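Local coordinates for Lysine/ornithine decarboxylase (Selenomonas ruminantium, PDB 5GJO), which decarboxylates both L-lysine and L-ornithine, using pyridoxal 5'-phosphate as cofactor, to give cadaverine and putrescine for polyamine synthesis, at residues Ser187-Ala190 with Tyr191-Ala194. The protein carries 2 engineered substitutions. Residues are numbered along the deposited sequence; the frame is centred on the assembly and turned at random.
Sequences STAA and YEEA. With SO4 (sulfate ion), chain C.
Thr188 O takes two backbone N-H groups from the first turn of the helix: Glu192 N, in the carbonyl plane at 3.2 Å, and Tyr191 N, through a weak, strongly bent bond. The next two bonds along the backbone are straighter, Glu193 N reaching Ala189 O at 2.8 Å and Ala194 N bonding to Ala190 O. Ser187, just ahead of this turn, supplies a capping bond. With OG anti to the backbone N (chi1 176°), the hydroxyl lies where it accepts from Ala190 N at 3.0 Å and donates to O4 of a bound sulfate. The ion, probably from the crystallisation liquor, sits over the helix start, where O1 receives a nearly straight bond from Ala189 N (2.9 Å, 174°) and a weak one from Thr188 N; Lys144 also binds it. The helix dipole and this lysine would both favour an anion here. Replacing Ser187 by alanine is likely to leave Ala190 N without its capping acceptor and the sulfate one donor short, so that the first turn could fray more easily.

Tyr191 turns CG to the side of its own backbone N (chi1 -65°), which lays the ring edge against the preceding carbonyls: CD2 lies 3.4 Å from Ser187 O, and Thr188 O is in the ring plane. Its hydroxyl bonds Gly219 O, a residue of the cofactor pocket. Glu192, extended beyond CG, reaches back along the helix start, OE2 3.6 Å from Ala189 CA, while its CD and Thr188 CG2 just touch; Glu193 forms a salt bridge with Arg141. These residues form the first turns of helix 189-207, which links strands 173-178 and 214-216 in a beta-alpha-beta unit of the TIM-barrel domain, and Thr188, Tyr191 and Glu192 rest on the adjacent helix 233-247.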
ATOM      1  N   SER A 187      21.509   9.393  13.997  1.00 16.15           N
ATOM      2  CA  SER A 187      22.806  10.081  13.967  1.00 17.36           C
ATOM      3  C   SER A 187      22.658  11.570  13.882  1.00 14.88           C
ATOM      4  O   SER A 187      21.919  12.070  13.072  1.00 18.96           O
ATOM      5  CB  SER A 187      23.677   9.594  12.772  1.00 15.79           C
ATOM      6  OG  SER A 187      24.900  10.345  12.691  1.00 15.69           O
ATOM      7  N   THR A 188      23.251  12.274  14.837  1.00 15.47           N
ATOM      8  CA  THR A 188      23.478  13.730  14.753  1.00 15.42           C
ATOM      9  C   THR A 188      24.693  14.069  13.879  1.00 15.26           C
ATOM     10  O   THR A 188      24.674  15.030  13.036  1.00 15.79           O
ATOM     11  CB  THR A 188      23.611  14.295  16.132  1.00 17.95           C
ATOM     12  OG1 THR A 188      22.383  14.093  16.840  1.00 18.53           O
ATOM     13  CG2 THR A 188      23.931  15.757  16.117  1.00 19.52           C
ATOM     14  N   ALA A 189      25.733  13.254  14.005  1.00 14.60           N
ATOM     15  CA  ALA A 189      26.972  13.449  13.225  1.00 16.55           C
ATOM     16  C   ALA A 189      26.782  13.489  11.723  1.00 15.94           C
ATOM     17  O   ALA A 189      27.531  14.199  10.997  1.00 15.63           O
ATOM     18  CB  ALA A 189      28.002  12.358  13.546  1.00 18.57           C
ATOM     19  N   ALA A 190      25.819  12.740  11.223  1.00 13.36           N
ATOM     20  CA  ALA A 190      25.575  12.741   9.799  1.00 13.18           C
ATOM     21  C   ALA A 190      25.206  14.147   9.336  1.00 15.25           C
ATOM     22  O   ALA A 190      25.626  14.568   8.301  1.00 13.74           O
ATOM     23  CB  ALA A 190      24.476  11.764   9.445  1.00 15.25           C
ATOM     24  N   TYR A 191      24.388  14.848  10.114  1.00 13.94           N
ATOM     25  CA  TYR A 191      24.064  16.218   9.782  1.00 13.68           C
ATOM     26  C   TYR A 191      25.306  17.110   9.857  1.00 13.26           C
ATOM     27  O   TYR A 191      25.537  17.918   9.010  1.00 13.72           O
ATOM     28  CB  TYR A 191      22.997  16.763  10.724  1.00 14.51           C
ATOM     29  CG  TYR A 191      21.650  16.093  10.622  1.00 13.01           C
ATOM     30  CD1 TYR A 191      20.683  16.565   9.753  1.00 12.72           C
ATOM     31  CD2 TYR A 191      21.324  15.027  11.428  1.00 14.71           C
ATOM     32  CE1 TYR A 191      19.441  15.973   9.664  1.00 12.75           C
ATOM     33  CE2 TYR A 191      20.087  14.432  11.355  1.00 13.55           C
ATOM     34  CZ  TYR A 191      19.136  14.909  10.462  1.00 13.26           C
ATOM     35  OH  TYR A 191      17.900  14.328  10.371  1.00 14.39           O
ATOM     36  N   GLU A 192      26.102  16.927  10.894  1.00 14.13           N
ATOM     37  CA  GLU A 192      27.286  17.751  11.085  1.00 15.33           C
ATOM     38  C   GLU A 192      28.297  17.585   9.959  1.00 14.39           C
ATOM     39  O   GLU A 192      28.870  18.538   9.499  1.00 16.81           O
ATOM     40  CB  GLU A 192      27.931  17.439  12.429  1.00 18.99           C
ATOM     41  CG  GLU A 192      27.079  17.869  13.598  1.00 21.00           C
ATOM     42  CD  GLU A 192      27.602  17.418  14.946  1.00 24.28           C
ATOM     43  OE1 GLU A 192      27.467  18.175  15.894  1.00 26.11           O
ATOM     44  OE2 GLU A 192      28.123  16.309  15.060  1.00 25.74           O
ATOM     45  N   GLU A 193      28.496  16.352   9.546  1.00 14.65           N
ATOM     46  CA  GLU A 193      29.368  16.013   8.424  1.00 14.70           C
ATOM     47  C   GLU A 193      28.897  16.595   7.071  1.00 16.09           C
ATOM     48  O   GLU A 193      29.669  17.151   6.339  1.00 15.00           O
ATOM     49  CB  GLU A 193      29.541  14.493   8.317  1.00 17.85           C
ATOM     50  CG  GLU A 193      30.158  14.017   7.009  1.00 21.53           C
ATOM     51  CD  GLU A 193      30.448  12.517   6.942  1.00 22.80           C
ATOM     52  OE1 GLU A 193      30.789  11.935   7.972  1.00 25.51           O
ATOM     53  OE2 GLU A 193      30.367  11.949   5.851  1.00 22.14           O
ATOM     54  N   ALA A 194      27.611  16.480   6.783  1.00 14.22           N
ATOM     55  CA  ALA A 194      27.024  17.039   5.576  1.00 15.68           C
ATOM     56  C   ALA A 194      27.181  18.532   5.494  1.00 14.78           C
ATOM     57  O   ALA A 194      27.477  19.090   4.381  1.00 17.26           O
ATOM     58  CB  ALA A 194      25.584  16.605   5.482  1.00 14.04           C
TER
HETATM   59  S   SO4 C 401      26.268   9.783  15.968  1.00 25.82           S
HETATM   60  O1  SO4 C 401      25.632  11.134  16.039  1.00 18.38           O
HETATM   61  O2  SO4 C 401      27.555   9.806  16.649  1.00 28.05           O
HETATM   62  O3  SO4 C 401      25.315   8.948  16.755  1.00 26.64           O
HETATM   63  O4  SO4 C 401      26.383   9.248  14.585  1.00 24.07           O